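Local structure of 4-alpha-glucanotransferase (Aquifex aeolicus, 1TZ7) at residues L90-E95 against Q208-L212; E175-R179 against V238-P242; G310-E316 against G327-P333. The protein is an amylomaltase, also called disproportionating enzyme or D-enzyme, of the 4-alpha-glucanotransferase family, built round a parallel beta barrel with added helices. All blocks are in the same frame, centred on the assembly; numbering follows the deposited sequence.

Contact 1: L90-E95 against Q208-L212; sequences LIDPEE and QWEKL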
loop_
_atom_site.group_PDB
_atom_site.type_symbol
_atom_site.label_atom_id
_atom_site.label_comp_id
_atom_site.label_asym_id
_atom_site.label_seq_id
_atom_site.Cartn_x
_atom_site.Cartn_y
_atom_site.Cartn_z
ATOM N N LEU A 90 12.715 -1.915 -4.568
ATOM C CA LEU A 90 12.056 -3.212 -4.753
ATOM C C LEU A 90 12.521 -3.908 -6.039
ATOM O O LEU A 90 12.084 -5.010 -6.343
ATOM C CB LEU A 90 10.540 -3.039 -4.795
ATOM C CG LEU A 90 9.914 -2.271 -3.631
ATOM C CD1 LEU A 90 8.410 -2.171 -3.817
ATOM C CD2 LEU A 90 10.245 -2.932 -2.307
ATOM N N ILE A 91 13.401 -3.261 -6.786
ATOM C CA ILE A 91 13.880 -3.822 -8.040
ATOM C C ILE A 91 14.869 -4.955 -7.784
ATOM O O ILE A 91 15.733 -4.856 -6.909
ATOM C CB ILE A 91 14.526 -2.726 -8.913
ATOM C CG1 ILE A 91 13.441 -1.822 -9.500
ATOM C CG2 ILE A 91 15.359 -3.355 -10.035
ATOM C CD1 ILE A 91 13.972 -0.558 -10.168
ATOM N N ASP A 92 14.726 -6.031 -8.549
ATOM C CA ASP A 92 15.655 -7.152 -8.501
ATOM C C ASP A 92 16.897 -6.836 -9.343
ATOM O O ASP A 92 16.812 -6.738 -10.561
ATOM C CB ASP A 92 14.970 -8.419 -9.031
ATOM C CG ASP A 92 15.925 -9.590 -9.168
ATOM O OD1 ASP A 92 16.920 -9.644 -8.414
ATOM O OD2 ASP A 92 15.755 -10.502 -10.000
ATOM N N PRO A 93 18.049 -6.679 -8.687
ATOM C CA PRO A 93 19.286 -6.293 -9.377
ATOM C C PRO A 93 19.895 -7.428 -10.208
ATOM O O PRO A 93 20.778 -7.175 -11.030
ATOM C CB PRO A 93 20.225 -5.906 -8.224
ATOM C CG PRO A 93 19.728 -6.669 -7.045
ATOM C CD PRO A 93 18.256 -6.859 -7.236
ATOM N N GLU A 94 19.432 -8.658 -9.992
ATOM C CA GLU A 94 19.947 -9.810 -10.737
ATOM C C GLU A 94 19.471 -9.807 -12.199
ATOM O O GLU A 94 20.093 -10.432 -13.055
ATOM C CB GLU A 94 19.546 -11.124 -10.051
ATOM C CG GLU A 94 20.503 -11.551 -8.944
ATOM C CD GLU A 94 20.043 -12.801 -8.213
ATOM O OE1 GLU A 94 20.602 -13.098 -7.134
ATOM O OE2 GLU A 94 19.130 -13.485 -8.715
ATOM N N GLU A 95 18.372 -9.102 -12.476
ATOM C CA GLU A 95 17.927 -8.897 -13.860
ATOM C C GLU A 95 18.881 -7.973 -14.603
ATOM O O GLU A 95 19.105 -8.134 -15.803
ATOM C CB GLU A 95 16.505 -8.322 -13.906
ATOM C CG GLU A 95 15.764 -8.644 -15.206
ATOM C CD GLU A 95 14.647 -7.657 -15.530
ATOM O OE1 GLU A 95 13.899 -7.910 -16.496
ATOM O OE2 GLU A 95 14.518 -6.633 -14.826
ATOM N N GLN A 208 9.442 -5.359 -14.456
ATOM C CA GLN A 208 9.592 -6.440 -13.496
ATOM C C GLN A 208 8.245 -6.785 -12.831
ATOM O O GLN A 208 7.956 -7.950 -12.573
ATOM C CB GLN A 208 10.636 -6.081 -12.442
ATOM C CG GLN A 208 12.080 -6.175 -12.952
ATOM C CD GLN A 208 13.109 -6.103 -11.834
ATOM O OE1 GLN A 208 12.755 -5.996 -10.664
ATOM N NE2 GLN A 208 14.383 -6.164 -12.196
ATOM N N TRP A 209 7.427 -5.773 -12.567
ATOM C CA TRP A 209 6.116 -6.013 -11.991
ATOM C C TRP A 209 5.166 -6.660 -13.004
ATOM O O TRP A 209 4.358 -7.506 -12.646
ATOM C CB TRP A 209 5.492 -4.732 -11.456
ATOM C CG TRP A 209 4.188 -5.001 -10.817
ATOM C CD1 TRP A 209 2.952 -4.889 -11.391
ATOM C CD2 TRP A 209 3.969 -5.483 -9.490
ATOM N NE1 TRP A 209 1.981 -5.255 -10.494
ATOM C CE2 TRP A 209 2.578 -5.622 -9.316
ATOM C CE3 TRP A 209 4.812 -5.802 -8.414
ATOM C CZ2 TRP A 209 2.013 -6.067 -8.122
ATOM C CZ3 TRP A 209 4.247 -6.244 -7.230
ATOM C CH2 TRP A 209 2.866 -6.370 -7.092
ATOM N N GLU A 210 5.270 -6.241 -14.261
ATOM C CA GLU A 210 4.456 -6.805 -15.335
ATOM C C GLU A 210 4.708 -8.306 -15.451
ATOM O O GLU A 210 3.774 -9.088 -15.600
ATOM C CB GLU A 210 4.784 -6.109 -16.665
ATOM C CG GLU A 210 4.044 -6.669 -17.874
ATOM C CD GLU A 210 4.390 -5.937 -19.162
ATOM O OE1 GLU A 210 5.529 -6.092 -19.650
ATOM O OE2 GLU A 210 3.524 -5.207 -19.684
ATOM N N LYS A 211 5.978 -8.695 -15.369
ATOM C CA LYS A 211 6.370 -10.100 -15.450
ATOM C C LYS A 211 5.853 -10.889 -14.244
ATOM O O LYS A 211 5.378 -12.009 -14.386
ATOM C CB LYS A 211 7.902 -10.214 -15.529
ATOM C CG LYS A 211 8.400 -11.468 -16.222
ATOM C CD LYS A 211 9.935 -11.538 -16.225
ATOM C CE LYS A 211 10.541 -10.721 -17.370
ATOM N NZ LYS A 211 10.915 -9.344 -16.940
ATOM N N LEU A 212 5.955 -10.297 -13.064
ATOM C CA LEU A 212 5.512 -10.951 -11.845
ATOM C C LEU A 212 3.988 -11.082 -11.837
ATOM O O LEU A 212 3.443 -12.095 -11.402
ATOM C CB LEU A 212 5.971 -10.162 -10.622
ATOM C CG LEU A 212 5.643 -10.787 -9.262
ATOM C CD1 LEU A 212 6.430 -12.069 -9.048
ATOM C CD2 LEU A 212 5.921 -9.796 -8.141
#
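Ile-91 opens the contact by laying its CG2 branch against the amide of Gln-208, the two side chains roughly perpendicular, while its carbonyl O accepts from Lys-124 of helix 117-133. Here a loop entering the capped helix 94-98 is pinned to the C-terminal half of the long helix 192-218 by one glutamine whose amide bonds to the backbone N and O of Asp-92. At Asp-92 the amide N donates to Gln-208 OE1 over 2.9 Å, in the carbonyl plane and on a lone pair. The carbonyl of the same residue receives the opposite end of the amide: Gln-208 NE2 lies 3.0 Å from Asp-92 O, so both backbone polar atoms of Asp-92 are held by a single planar group. The carboxylate of Asp-92 turns to the helix instead, where Glu-94 N donates to Asp-92 OD1 from above the carboxylate plane, a capping bond at the helix start. Glu-95, with CG anti to its backbone N (chi1 -155°), runs back past Gln-208 in the opposite direction, and its OE2 takes the second N-H of Gln-208 NE2 at 2.7 Å. Three bonds thus fix the rotation of the Gln-208 amide, a buried side chain whose oxygen and nitrogen are both satisfied. The other oxygen of Glu-95 faces the exposed Lys-211 in a weak salt bridge, OE1 to Lys-211 NZ 3.3 Å.

Contact 2: E175-R179 against V238-P242; sequences ELKRR and VWTNP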
loop_
_atom_site.group_PDB
_atom_site.type_symbol
_atom_site.label_atom_id
_atom_site.label_comp_id
_atom_site.label_asym_id
_atom_site.label_seq_id
_atom_site.Cartn_x
_atom_site.Cartn_y
_atom_site.Cartn_z
ATOM N N GLU A 175 9.014 30.157 -11.054
ATOM C CA GLU A 175 8.572 29.798 -12.397
ATOM C C GLU A 175 8.448 28.281 -12.571
ATOM O O GLU A 175 7.511 27.803 -13.198
ATOM C CB GLU A 175 9.527 30.368 -13.445
ATOM C CG GLU A 175 8.829 30.884 -14.690
ATOM C CD GLU A 175 9.614 31.962 -15.390
ATOM O OE1 GLU A 175 10.557 31.620 -16.130
ATOM O OE2 GLU A 175 9.291 33.154 -15.199
ATOM N N LEU A 176 9.399 27.535 -12.016
ATOM C CA LEU A 176 9.322 26.068 -12.019
ATOM C C LEU A 176 8.293 25.577 -10.996
ATOM O O LEU A 176 7.617 24.575 -11.214
ATOM C CB LEU A 176 10.692 25.458 -11.712
ATOM C CG LEU A 176 11.815 25.787 -12.701
ATOM C CD1 LEU A 176 13.159 25.341 -12.149
ATOM C CD2 LEU A 176 11.553 25.147 -14.055
ATOM N N LYS A 177 8.188 26.297 -9.885
ATOM C CA LYS A 177 7.268 25.947 -8.804
ATOM C C LYS A 177 5.811 25.977 -9.283
ATOM O O LYS A 177 5.008 25.127 -8.902
ATOM C CB LYS A 177 7.456 26.921 -7.631
ATOM C CG LYS A 177 6.525 26.695 -6.456
ATOM C CD LYS A 177 6.780 27.721 -5.353
ATOM C CE LYS A 177 5.709 27.676 -4.284
ATOM N NZ LYS A 177 5.740 28.886 -3.417
ATOM N N ARG A 178 5.485 26.963 -10.117
ATOM C CA ARG A 178 4.115 27.158 -10.587
ATOM C C ARG A 178 3.935 26.589 -11.994
ATOM O O ARG A 178 2.902 26.789 -12.623
ATOM C CB ARG A 178 3.759 28.649 -10.577
ATOM C CG ARG A 178 4.033 29.345 -9.249
ATOM C CD ARG A 178 2.911 30.245 -8.775
ATOM N NE ARG A 178 3.165 30.768 -7.436
ATOM C CZ ARG A 178 2.403 31.669 -6.823
ATOM N NH1 ARG A 178 1.323 32.160 -7.428
ATOM N NH2 ARG A 178 2.720 32.084 -5.601
ATOM N N ARG A 179 4.958 25.888 -12.482
ATOM C CA ARG A 179 4.873 25.151 -13.742
ATOM C C ARG A 179 4.526 26.069 -14.924
ATOM O O ARG A 179 3.643 25.762 -15.723
ATOM C CB ARG A 179 3.845 24.015 -13.630
ATOM C CG ARG A 179 4.243 22.923 -12.646
ATOM C CD ARG A 179 3.182 21.852 -12.443
ATOM N NE ARG A 179 2.724 21.279 -13.711
ATOM C CZ ARG A 179 3.399 20.373 -14.418
ATOM N NH1 ARG A 179 2.898 19.918 -15.557
ATOM N NH2 ARG A 179 4.574 19.918 -13.988
ATOM N N VAL A 238 1.030 16.871 -5.998
ATOM C CA VAL A 238 0.591 18.198 -5.554
ATOM C C VAL A 238 1.200 19.267 -6.454
ATOM O O VAL A 238 0.532 20.220 -6.839
ATOM C CB VAL A 238 0.986 18.468 -4.075
ATOM C CG1 VAL A 238 0.507 19.829 -3.638
ATOM C CG2 VAL A 238 0.409 17.382 -3.158
ATOM N N TRP A 239 2.472 19.087 -6.792
ATOM C CA TRP A 239 3.166 19.973 -7.723
ATOM C C TRP A 239 2.399 20.117 -9.052
ATOM O O TRP A 239 2.235 21.224 -9.558
ATOM C CB TRP A 239 4.577 19.443 -7.988
ATOM C CG TRP A 239 5.380 20.288 -8.925
ATOM C CD1 TRP A 239 5.586 21.632 -8.844
ATOM C CD2 TRP A 239 6.090 19.844 -10.085
ATOM N NE1 TRP A 239 6.381 22.054 -9.884
ATOM C CE2 TRP A 239 6.704 20.974 -10.663
ATOM C CE3 TRP A 239 6.269 18.595 -10.704
ATOM C CZ2 TRP A 239 7.482 20.896 -11.822
ATOM C CZ3 TRP A 239 7.042 18.524 -11.853
ATOM C CH2 TRP A 239 7.637 19.670 -12.398
ATOM N N THR A 240 1.932 18.993 -9.605
ATOM C CA THR A 240 1.295 19.000 -10.940
ATOM C C THR A 240 -0.155 19.454 -10.884
ATOM O O THR A 240 -0.666 20.010 -11.844
ATOM C CB THR A 240 1.368 17.598 -11.613
ATOM O OG1 THR A 240 1.285 16.564 -10.630
ATOM C CG2 THR A 240 2.699 17.382 -12.267
ATOM N N ASN A 241 -0.817 19.210 -9.759
ATOM C CA ASN A 241 -2.237 19.527 -9.628
ATOM C C ASN A 241 -2.555 20.302 -8.342
ATOM O O ASN A 241 -3.329 19.839 -7.515
ATOM C CB ASN A 241 -3.065 18.246 -9.669
ATOM C CG ASN A 241 -2.723 17.369 -10.853
ATOM O OD1 ASN A 241 -2.036 16.356 -10.716
ATOM N ND2 ASN A 241 -3.197 17.751 -12.021
ATOM N N PRO A 242 -1.967 21.485 -8.186
ATOM C CA PRO A 242 -2.146 22.274 -6.958
ATOM C C PRO A 242 -3.612 22.650 -6.702
ATOM O O PRO A 242 -4.052 22.650 -5.557
ATOM C CB PRO A 242 -1.295 23.533 -7.217
ATOM C CG PRO A 242 -1.103 23.578 -8.696
ATOM C CD PRO A 242 -1.102 22.166 -9.162
#
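Leu-176 O is approached by two N-H groups, the indole of Trp-239 from across the contact and the backbone of Arg-179 from its own chain segment. The indole bond is the stronger: Trp-239 NE1 lies 3.1 Å from Leu-176 O, which sits almost exactly in the ring plane. The bond from Arg-179 N is weak and belongs to a Schellman motif ending helix 174-177, with Arg-179 at C-prime in a left-handed conformation of positive phi. The motif's other bond runs from Glu-180 N to Glu-175 O. The contact therefore joins the C-terminal end of one short helix to that of another, 236-240.

From this position the Arg-179 side chain passes over one face of the Trp-239 ring. Its aliphatic part comes first: CD stands 4.1 Å from the centroid of the five-membered ring, close to the normal, in a CH-pi contact. A bend at chi3 (52°) then carries the guanidinium above the six-membered ring, where CZ lies 4.7 Å from the centroid in a cation-pi interaction. The two planes are nearly perpendicular, 89° apart, so the guanidinium stands on edge with NH2 lowest over the indole. Asp-154 forms a salt bridge with the NH1 end of this cation, while Thr-240 bonds through OG1 to Ala-236 O within its own helix. Trp-169 and Trp-172 also meet the Trp-239 ring, the latter edge-to-face, making the indole part of an aromatic cluster. Thr-240 completes the setting of the arginine by placing its methyl over one guanidinium face, CG2 to Arg-179 NH2 3.6 Å.

Contact 3: G310-E316 against G327-P333; sequences GFEAYWE and GRWVKAP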
loop_
_atom_site.group_PDB
_atom_site.type_symbol
_atom_site.label_atom_id
_atom_site.label_comp_id
_atom_site.label_asym_id
_atom_site.label_seq_id
_atom_site.Cartn_x
_atom_site.Cartn_y
_atom_site.Cartn_z
ATOM N N GLY A 310 -13.109 8.855 4.413
ATOM C CA GLY A 310 -12.785 10.185 3.915
ATOM C C GLY A 310 -13.559 10.597 2.658
ATOM O O GLY A 310 -13.641 11.779 2.341
ATOM N N PHE A 311 -14.115 9.619 1.941
ATOM C CA PHE A 311 -14.913 9.906 0.745
ATOM C C PHE A 311 -16.318 10.393 1.122
ATOM O O PHE A 311 -17.000 11.020 0.317
ATOM C CB PHE A 311 -15.006 8.665 -0.146
ATOM C CG PHE A 311 -13.685 8.249 -0.756
ATOM C CD1 PHE A 311 -13.147 6.997 -0.493
ATOM C CD2 PHE A 311 -12.987 9.111 -1.595
ATOM C CE1 PHE A 311 -11.936 6.612 -1.053
ATOM C CE2 PHE A 311 -11.775 8.728 -2.152
ATOM C CZ PHE A 311 -11.254 7.474 -1.879
ATOM N N GLU A 312 -16.735 10.103 2.352
ATOM C CA GLU A 312 -17.985 10.649 2.894
ATOM C C GLU A 312 -17.733 11.970 3.615
ATOM O O GLU A 312 -18.437 12.946 3.396
ATOM C CB GLU A 312 -18.627 9.643 3.861
ATOM C CG GLU A 312 -20.046 10.014 4.296
ATOM C CD GLU A 312 -20.070 10.949 5.502
ATOM O OE1 GLU A 312 -20.961 11.830 5.562
ATOM O OE2 GLU A 312 -19.200 10.806 6.385
ATOM N N ALA A 313 -16.731 11.980 4.486
ATOM C CA ALA A 313 -16.310 13.200 5.179
ATOM C C ALA A 313 -14.888 13.031 5.713
ATOM O O ALA A 313 -14.504 11.946 6.141
ATOM C CB ALA A 313 -17.273 13.521 6.325
ATOM N N TYR A 314 -14.111 14.110 5.683
ATOM C CA TYR A 314 -12.712 14.052 6.094
ATOM C C TYR A 314 -12.398 15.090 7.165
ATOM O O TYR A 314 -13.007 16.161 7.213
ATOM C CB TYR A 314 -11.789 14.242 4.886
ATOM C CG TYR A 314 -11.859 15.615 4.260
ATOM C CD1 TYR A 314 -10.954 16.608 4.615
ATOM C CD2 TYR A 314 -12.825 15.916 3.300
ATOM C CE1 TYR A 314 -11.009 17.864 4.042
ATOM C CE2 TYR A 314 -12.890 17.170 2.720
ATOM C CZ TYR A 314 -11.979 18.143 3.095
ATOM O OH TYR A 314 -12.035 19.391 2.525
ATOM N N TRP A 315 -11.442 14.760 8.022
ATOM C CA TRP A 315 -11.034 15.645 9.095
ATOM C C TRP A 315 -10.047 16.693 8.563
ATOM O O TRP A 315 -9.007 16.354 7.992
ATOM C CB TRP A 315 -10.402 14.835 10.229
ATOM C CG TRP A 315 -10.136 15.628 11.479
ATOM C CD1 TRP A 315 -8.918 15.984 11.977
ATOM C CD2 TRP A 315 -11.109 16.148 12.394
ATOM N NE1 TRP A 315 -9.072 16.697 13.141
ATOM C CE2 TRP A 315 -10.409 16.814 13.419
ATOM C CE3 TRP A 315 -12.509 16.124 12.450
ATOM C CZ2 TRP A 315 -11.055 17.446 14.484
ATOM C CZ3 TRP A 315 -13.149 16.757 13.515
ATOM C CH2 TRP A 315 -12.421 17.405 14.511
ATOM N N GLU A 316 -10.393 17.958 8.754
ATOM C CA GLU A 316 -9.643 19.073 8.190
ATOM C C GLU A 316 -9.190 20.025 9.312
ATOM O O GLU A 316 -10.016 20.578 10.024
ATOM C CB GLU A 316 -10.531 19.830 7.206
ATOM C CG GLU A 316 -9.868 21.004 6.525
ATOM C CD GLU A 316 -10.819 21.751 5.610
ATOM O OE1 GLU A 316 -10.932 21.371 4.424
ATOM O OE2 GLU A 316 -11.455 22.713 6.077
ATOM N N GLY A 327 -9.757 20.660 14.513
ATOM C CA GLY A 327 -10.225 20.451 13.154
ATOM C C GLY A 327 -11.741 20.415 13.061
ATOM O O GLY A 327 -12.443 20.816 13.992
ATOM N N ARG A 328 -12.243 19.932 11.930
ATOM C CA ARG A 328 -13.676 19.732 11.742
ATOM C C ARG A 328 -13.940 18.727 10.633
ATOM O O ARG A 328 -13.113 18.529 9.754
ATOM C CB ARG A 328 -14.363 21.054 11.410
ATOM C CG ARG A 328 -13.757 21.789 10.209
ATOM C CD ARG A 328 -14.759 22.675 9.453
ATOM N NE ARG A 328 -14.192 23.910 9.117
ATOM C CZ ARG A 328 -13.708 24.309 7.941
ATOM N NH1 ARG A 328 -13.795 23.609 6.804
ATOM N NH2 ARG A 328 -13.188 25.500 7.920
ATOM N N TRP A 329 -15.101 18.095 10.680
ATOM C CA TRP A 329 -15.508 17.179 9.634
ATOM C C TRP A 329 -16.070 17.954 8.447
ATOM O O TRP A 329 -16.971 18.771 8.599
ATOM C CB TRP A 329 -16.543 16.190 10.161
ATOM C CG TRP A 329 -15.951 15.126 11.056
ATOM C CD1 TRP A 329 -16.142 14.984 12.405
ATOM C CD2 TRP A 329 -15.074 14.064 10.665
ATOM N NE1 TRP A 329 -15.438 13.898 12.871
ATOM C CE2 TRP A 329 -14.774 13.315 11.824
ATOM C CE3 TRP A 329 -14.507 13.664 9.448
ATOM C CZ2 TRP A 329 -13.937 12.195 11.799
ATOM C CZ3 TRP A 329 -13.674 12.548 9.429
ATOM C CH2 TRP A 329 -13.400 11.832 10.599
ATOM N N VAL A 330 -15.518 17.692 7.267
ATOM C CA VAL A 330 -15.966 18.335 6.041
ATOM C C VAL A 330 -16.462 17.283 5.051
ATOM O O VAL A 330 -15.739 16.340 4.720
ATOM C CB VAL A 330 -14.827 19.136 5.383
ATOM C CG1 VAL A 330 -15.320 19.833 4.114
ATOM C CG2 VAL A 330 -14.246 20.154 6.369
ATOM N N LYS A 331 -17.695 17.450 4.580
ATOM C CA LYS A 331 -18.315 16.480 3.674
ATOM C C LYS A 331 -17.597 16.462 2.331
ATOM O O LYS A 331 -17.279 17.508 1.776
ATOM C CB LYS A 331 -19.801 16.809 3.469
ATOM C CG LYS A 331 -20.654 16.687 4.745
ATOM C CD LYS A 331 -20.947 15.228 5.090
ATOM C CE LYS A 331 -21.804 15.110 6.354
ATOM N NZ LYS A 331 -21.343 14.006 7.249
ATOM N N ALA A 332 -17.334 15.256 1.826
ATOM C CA ALA A 332 -16.795 15.064 0.481
ATOM C C ALA A 332 -17.858 14.390 -0.413
ATOM O O ALA A 332 -18.774 13.754 0.089
ATOM C CB ALA A 332 -15.525 14.201 0.544
ATOM N N PRO A 333 -17.721 14.531 -1.730
ATOM C CA PRO A 333 -18.759 14.085 -2.667
ATOM C C PRO A 333 -18.604 12.609 -3.068
ATOM O O PRO A 333 -18.435 12.306 -4.243
ATOM C CB PRO A 333 -18.536 14.995 -3.871
ATOM C CG PRO A 333 -17.044 15.234 -3.886
ATOM C CD PRO A 333 -16.572 15.130 -2.432
#
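Trp-315 and Trp-329 meet edge-to-face, the six-membered ring of Trp-315 directing its edge at the face of the Trp-329 five-membered ring with planes at 68° and centroids 4.8 Å apart. Trp-315 CB also lies over the six-membered ring of Trp-329 in a CH-pi contact. One face of the Trp-315 indole rests on the backbone of Gly-327 and Arg-328, at the start of the facing strand, with Trp-315 CZ2 3.4 Å from Gly-327 C, and its NE1 donates to Ala-324 O in the connecting loop. Trp-329 is also engaged by Arg-309 in a cation-pi interaction.

On the other face of the sheet, Tyr-314 and Val-330 run alongside each other. With chi1 at 66°, the tyrosine CG stands over its own backbone, which brings the ring against Val-330, whose CB packs over the ring face, 4.0 Å from its centroid. Beyond it, Glu-316 extends alongside Arg-328. The carboxylate is shared: OE1 accepts from Tyr-314 OH and pairs with Lys-246, whereas OE2 makes a salt bridge to Arg-328 NH1 at 2.6 Å. These partners would probably favour the ionised form of this buried glutamate.

At the far end, Glu-312 OE1 offers its syn lone pair to Lys-331 NZ, 2.8 Å away, in a salt bridge. Paired backbone bonds join Tyr-314 with Val-330 (N to O 2.9 Å in both directions) and Glu-316 with Arg-328. The whole is an antiparallel beta hairpin with cross-strand aromatic and charged pairs, in which strand 328-331 forms an outer edge of a four-stranded sheet.

Contacts 1 and 2 alternate along the chain, segment by segment, while contact 3 follows both as a local hairpin. The centres of contacts 1 and 2 are about 32 Å apart, those of 2 and 3 about 25 Å, and those of 1 and 3 about 39 Å, with contacts 1 and 3 on opposite sides of the chain's centre. None touches another. Contact 1 joins a loop and the helix start after it to helix 192-218, which leads into strand 222-227 of the parallel sheet and so probably belongs to the barrel. Contact 2, joining two helix ends, and contact 3, in the separate antiparallel sheet, lie in parts outside the barrel strands; strand 222-227 comes between helices 192-218 and 236-240 along the chain.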